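Local coordinates for major capsid protein (Norovirus Hu/GI.7/TCH-060/USA/2003, PDB 4P25) that forms the norovirus capsid, its protruding P domain binding histo-blood group antigens such as the Lewis Y glycan, at residues L82-P96 against P135-S147. Sequence-based numbering, arbitrary orientation.
Sequences LTELDGTPYHAFESP and PFAPHLGSIEFTS
H139 reaches into the bend of 93-96 with its imidazole, and both ring nitrogens are used. H139 NE2 donates to F93 O at 3.0 Å and 171°; the acceptor lies in the ring plane, whereas the donor stands above the plane of the F93 carbonyl. On the same ring, ND1 is hydrogen-bonded to T182 OG1, so the imidazole is fixed in rotation at two points. With CG anti to the backbone N (chi1 178°), the ring is carried out to three carbonyls at its edge: besides F93 O, S95 O approaches H139 CD2 at 3.2 Å and P96 O lies beside CB. P96 O also receives a CA-H...O contact from H139 CA, 3.1 Å away. The backbone carbonyl of H139 is taken by Y90, whose OH donates to H139 O at 2.7 Å, near the plane of the phenol ring; A92 CB packs against the same oxygen. Y90 CE2 comes within 3.6 Å of G141 CA, setting the ring against the glycine backbone. G141 and S142 both face A137 in a G1 beta bulge, their N-H groups sharing A137 O, and the bulge sits at the start of strand 142-144, an outermost strand, within this chain, of the six-stranded antiparallel sheet of the P domain. G141 O is turned to the neighbouring strand 78-83 and accepts from L82 N at 2.8 Å; the pairing continues between I143 and L80. L82 covers this bond with its isobutyl group, sending CD1 to P138 and CD2 toward I143 CG1.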
loop_
_atom_site.group_PDB
_atom_site.type_symbol
_atom_site.label_atom_id
_atom_site.label_comp_id
_atom_site.label_asym_id
_atom_site.label_seq_id
_atom_site.Cartn_x
_atom_site.Cartn_y
_atom_site.Cartn_z
ATOM N N LEU A 82 -20.316 5.752 -7.986
ATOM C CA LEU A 82 -19.286 5.044 -7.225
ATOM C C LEU A 82 -19.614 3.579 -6.948
ATOM O O LEU A 82 -20.774 3.211 -6.772
ATOM C CB LEU A 82 -19.013 5.767 -5.905
ATOM C CG LEU A 82 -18.524 7.216 -6.008
ATOM C CD1 LEU A 82 -18.353 7.846 -4.624
ATOM C CD2 LEU A 82 -17.228 7.292 -6.817
ATOM N N THR A 83 -18.575 2.746 -6.935
ATOM C CA THR A 83 -18.670 1.392 -6.405
ATOM C C THR A 83 -17.598 1.222 -5.336
ATOM O O THR A 83 -16.769 2.110 -5.143
ATOM C CB THR A 83 -18.443 0.323 -7.498
ATOM O OG1 THR A 83 -17.104 0.420 -8.005
ATOM C CG2 THR A 83 -19.440 0.497 -8.643
ATOM N N GLU A 84 -17.598 0.084 -4.648
ATOM C CA GLU A 84 -16.461 -0.256 -3.807
ATOM C C GLU A 84 -15.271 -0.526 -4.731
ATOM O O GLU A 84 -15.444 -0.751 -5.937
ATOM C CB GLU A 84 -16.773 -1.472 -2.926
ATOM C CG GLU A 84 -17.975 -1.283 -1.998
ATOM C CD GLU A 84 -17.723 -0.291 -0.866
ATOM O OE1 GLU A 84 -16.549 0.072 -0.620
ATOM O OE2 GLU A 84 -18.712 0.131 -0.219
ATOM N N LEU A 85 -14.064 -0.496 -4.172
ATOM C CA LEU A 85 -12.840 -0.641 -4.969
ATOM C C LEU A 85 -12.714 -1.998 -5.662
ATOM O O LEU A 85 -12.002 -2.126 -6.664
ATOM C CB LEU A 85 -11.608 -0.380 -4.108
ATOM C CG LEU A 85 -11.488 1.034 -3.528
ATOM C CD1 LEU A 85 -10.322 1.119 -2.551
ATOM C CD2 LEU A 85 -11.353 2.073 -4.643
ATOM N N ASP A 86 -13.402 -3.008 -5.135
ATOM C CA ASP A 86 -13.356 -4.346 -5.724
ATOM C C ASP A 86 -14.404 -4.529 -6.827
ATOM O O ASP A 86 -14.549 -5.615 -7.402
ATOM C CB ASP A 86 -13.474 -5.431 -4.639
ATOM C CG ASP A 86 -14.821 -5.424 -3.935
ATOM O OD1 ASP A 86 -15.661 -4.549 -4.227
ATOM O OD2 ASP A 86 -15.033 -6.298 -3.066
ATOM N N GLY A 87 -15.130 -3.454 -7.120
ATOM C CA GLY A 87 -16.117 -3.463 -8.187
ATOM C C GLY A 87 -17.515 -3.839 -7.732
ATOM O O GLY A 87 -18.472 -3.736 -8.505
ATOM N N THR A 88 -17.647 -4.297 -6.492
ATOM C CA THR A 88 -18.981 -4.621 -5.979
ATOM C C THR A 88 -19.766 -3.340 -5.701
ATOM O O THR A 88 -19.177 -2.278 -5.454
ATOM C CB THR A 88 -18.935 -5.501 -4.713
ATOM O OG1 THR A 88 -18.285 -4.792 -3.650
ATOM C CG2 THR A 88 -18.203 -6.809 -4.997
ATOM N N PRO A 89 -21.101 -3.426 -5.761
ATOM C CA PRO A 89 -21.920 -2.231 -5.557
ATOM C C PRO A 89 -21.663 -1.538 -4.227
ATOM O O PRO A 89 -21.493 -2.181 -3.180
ATOM C CB PRO A 89 -23.351 -2.779 -5.611
ATOM C CG PRO A 89 -23.244 -3.964 -6.523
ATOM C CD PRO A 89 -21.910 -4.585 -6.182
ATOM N N TYR A 90 -21.596 -0.214 -4.299
ATOM C CA TYR A 90 -21.629 0.624 -3.116
ATOM C C TYR A 90 -23.083 0.840 -2.760
ATOM O O TYR A 90 -23.904 1.134 -3.633
ATOM C CB TYR A 90 -20.997 1.983 -3.414
ATOM C CG TYR A 90 -21.218 2.990 -2.308
ATOM C CD1 TYR A 90 -20.614 2.824 -1.067
ATOM C CD2 TYR A 90 -22.031 4.106 -2.498
ATOM C CE1 TYR A 90 -20.811 3.740 -0.041
ATOM C CE2 TYR A 90 -22.234 5.030 -1.475
ATOM C CZ TYR A 90 -21.620 4.839 -0.248
ATOM O OH TYR A 90 -21.816 5.738 0.773
ATOM N N HIS A 91 -23.435 0.706 -1.492
ATOM C CA HIS A 91 -24.728 1.225 -1.091
ATOM C C HIS A 91 -24.579 2.334 -0.065
ATOM O O HIS A 91 -23.691 2.306 0.792
ATOM C CB HIS A 91 -25.674 0.127 -0.598
ATOM C CG HIS A 91 -25.101 -0.726 0.481
ATOM N ND1 HIS A 91 -24.882 -2.078 0.324
ATOM C CD2 HIS A 91 -24.704 -0.428 1.739
ATOM C CE1 HIS A 91 -24.380 -2.576 1.440
ATOM N NE2 HIS A 91 -24.260 -1.591 2.313
ATOM N N ALA A 92 -25.453 3.324 -0.196
ATOM C CA ALA A 92 -25.479 4.456 0.706
ATOM C C ALA A 92 -26.138 3.981 1.988
ATOM O O ALA A 92 -27.353 3.811 2.047
ATOM C CB ALA A 92 -26.263 5.592 0.083
ATOM N N PHE A 93 -25.319 3.746 3.004
ATOM C CA PHE A 93 -25.784 3.143 4.240
ATOM C C PHE A 93 -25.081 3.855 5.389
ATOM O O PHE A 93 -25.247 5.065 5.568
ATOM C CB PHE A 93 -25.459 1.643 4.232
ATOM C CG PHE A 93 -26.086 0.854 5.355
ATOM C CD1 PHE A 93 -27.274 1.254 5.945
ATOM C CD2 PHE A 93 -25.469 -0.297 5.824
ATOM C CE1 PHE A 93 -27.836 0.516 6.978
ATOM C CE2 PHE A 93 -26.022 -1.035 6.852
ATOM C CZ PHE A 93 -27.206 -0.629 7.433
ATOM N N GLU A 94 -24.255 3.128 6.131
ATOM C CA GLU A 94 -23.669 3.657 7.354
ATOM C C GLU A 94 -22.312 4.351 7.180
ATOM O O GLU A 94 -22.039 5.343 7.845
ATOM C CB GLU A 94 -23.594 2.560 8.420
ATOM C CG GLU A 94 -24.973 2.147 8.917
ATOM C CD GLU A 94 -24.937 0.955 9.851
ATOM O OE1 GLU A 94 -23.933 0.219 9.844
ATOM O OE2 GLU A 94 -25.925 0.758 10.590
ATOM N N SER A 95 -21.484 3.835 6.278
ATOM C CA SER A 95 -20.179 4.434 6.011
ATOM C C SER A 95 -20.345 5.794 5.330
ATOM O O SER A 95 -21.313 5.997 4.599
ATOM C CB SER A 95 -19.359 3.498 5.123
ATOM O OG SER A 95 -18.076 4.032 4.851
ATOM N N PRO A 96 -19.415 6.735 5.570
ATOM C CA PRO A 96 -19.484 8.043 4.908
ATOM C C PRO A 96 -19.339 7.967 3.389
ATOM O O PRO A 96 -19.782 8.883 2.694
ATOM C CB PRO A 96 -18.279 8.793 5.491
ATOM C CG PRO A 96 -18.045 8.148 6.823
ATOM C CD PRO A 96 -18.348 6.692 6.591
ATOM N N PRO A 135 -22.234 19.015 -6.240
ATOM C CA PRO A 135 -22.386 17.650 -6.764
ATOM C C PRO A 135 -21.452 16.605 -6.139
ATOM O O PRO A 135 -21.535 15.430 -6.504
ATOM C CB PRO A 135 -22.064 17.814 -8.255
ATOM C CG PRO A 135 -22.323 19.255 -8.540
ATOM C CD PRO A 135 -21.862 19.961 -7.308
ATOM N N PHE A 136 -20.579 17.027 -5.228
ATOM C CA PHE A 136 -19.707 16.103 -4.510
ATOM C C PHE A 136 -20.541 15.427 -3.426
ATOM O O PHE A 136 -20.751 15.981 -2.344
ATOM C CB PHE A 136 -18.515 16.869 -3.918
ATOM C CG PHE A 136 -17.475 16.003 -3.238
ATOM C CD1 PHE A 136 -16.489 15.354 -3.976
ATOM C CD2 PHE A 136 -17.458 15.885 -1.860
ATOM C CE1 PHE A 136 -15.520 14.582 -3.342
ATOM C CE2 PHE A 136 -16.495 15.122 -1.221
ATOM C CZ PHE A 136 -15.527 14.466 -1.965
ATOM N N ALA A 137 -21.033 14.233 -3.744
ATOM C CA ALA A 137 -21.945 13.511 -2.855
ATOM C C ALA A 137 -21.494 12.076 -2.615
ATOM O O ALA A 137 -22.218 11.132 -2.941
ATOM C CB ALA A 137 -23.358 13.522 -3.442
ATOM N N PRO A 138 -20.302 11.895 -2.030
ATOM C CA PRO A 138 -19.812 10.513 -1.917
ATOM C C PRO A 138 -20.655 9.597 -1.020
ATOM O O PRO A 138 -20.690 8.393 -1.280
ATOM C CB PRO A 138 -18.389 10.684 -1.373
ATOM C CG PRO A 138 -18.377 12.029 -0.728
ATOM C CD PRO A 138 -19.330 12.877 -1.512
ATOM N N HIS A 139 -21.335 10.129 -0.008
ATOM C CA HIS A 139 -22.202 9.273 0.800
ATOM C C HIS A 139 -23.328 8.700 -0.049
ATOM O O HIS A 139 -23.644 7.517 0.038
ATOM C CB HIS A 139 -22.776 10.002 2.016
ATOM C CG HIS A 139 -23.707 9.151 2.824
ATOM N ND1 HIS A 139 -25.057 9.420 2.932
ATOM C CD2 HIS A 139 -23.490 8.019 3.529
ATOM C CE1 HIS A 139 -25.626 8.496 3.685
ATOM N NE2 HIS A 139 -24.702 7.635 4.063
ATOM N N LEU A 140 -23.919 9.552 -0.882
ATOM C CA LEU A 140 -24.937 9.125 -1.833
ATOM C C LEU A 140 -24.388 8.211 -2.914
ATOM O O LEU A 140 -25.125 7.418 -3.504
ATOM C CB LEU A 140 -25.569 10.348 -2.486
ATOM C CG LEU A 140 -26.639 10.954 -1.609
ATOM C CD1 LEU A 140 -27.277 12.145 -2.303
ATOM C CD2 LEU A 140 -27.653 9.869 -1.306
ATOM N N GLY A 141 -23.099 8.352 -3.200
ATOM C CA GLY A 141 -22.435 7.470 -4.138
ATOM C C GLY A 141 -22.190 8.075 -5.507
ATOM O O GLY A 141 -22.089 7.351 -6.492
ATOM N N SER A 142 -22.096 9.399 -5.580
ATOM C CA SER A 142 -21.743 10.032 -6.844
ATOM C C SER A 142 -20.905 11.287 -6.659
ATOM O O SER A 142 -21.086 12.044 -5.701
ATOM C CB SER A 142 -22.989 10.340 -7.680
ATOM O OG SER A 142 -23.778 11.346 -7.080
ATOM N N ILE A 143 -19.974 11.489 -7.586
ATOM C CA ILE A 143 -19.217 12.729 -7.663
ATOM C C ILE A 143 -19.160 13.151 -9.117
ATOM O O ILE A 143 -19.426 12.347 -10.014
ATOM C CB ILE A 143 -17.777 12.572 -7.121
ATOM C CG1 ILE A 143 -16.997 11.541 -7.947
ATOM C CG2 ILE A 143 -17.791 12.220 -5.635
ATOM C CD1 ILE A 143 -15.564 11.349 -7.493
ATOM N N GLU A 144 -18.834 14.413 -9.361
ATOM C CA GLU A 144 -18.631 14.867 -10.727
ATOM C C GLU A 144 -17.162 15.191 -10.955
ATOM O O GLU A 144 -16.402 15.355 -10.004
ATOM C CB GLU A 144 -19.537 16.057 -11.053
ATOM C CG GLU A 144 -21.020 15.689 -10.941
ATOM C CD GLU A 144 -21.962 16.708 -11.569
ATOM O OE1 GLU A 144 -21.486 17.701 -12.154
ATOM O OE2 GLU A 144 -23.191 16.502 -11.468
ATOM N N PHE A 145 -16.761 15.241 -12.220
ATOM C CA PHE A 145 -15.382 15.573 -12.560
ATOM C C PHE A 145 -15.296 16.237 -13.923
ATOM O O PHE A 145 -16.227 16.161 -14.733
ATOM C CB PHE A 145 -14.477 14.320 -12.530
ATOM C CG PHE A 145 -14.803 13.299 -13.597
ATOM C CD1 PHE A 145 -14.271 13.409 -14.874
ATOM C CD2 PHE A 145 -15.631 12.219 -13.314
ATOM C CE1 PHE A 145 -14.576 12.472 -15.861
ATOM C CE2 PHE A 145 -15.934 11.279 -14.291
ATOM C CZ PHE A 145 -15.402 11.405 -15.565
ATOM N N THR A 146 -14.175 16.899 -14.165
ATOM C CA THR A 146 -13.802 17.292 -15.510
ATOM C C THR A 146 -12.512 16.546 -15.815
ATOM O O THR A 146 -11.794 16.142 -14.890
ATOM C CB THR A 146 -13.597 18.821 -15.646
ATOM O OG1 THR A 146 -12.602 19.267 -14.717
ATOM C CG2 THR A 146 -14.905 19.567 -15.387
ATOM N N SER A 147 -12.231 16.333 -17.094
ATOM C CA SER A 147 -11.025 15.625 -17.501
ATOM C C SER A 147 -10.599 16.062 -18.889
ATOM O O SER A 147 -11.436 16.308 -19.757
ATOM C CB SER A 147 -11.261 14.112 -17.501
ATOM O OG SER A 147 -10.096 13.419 -17.926
#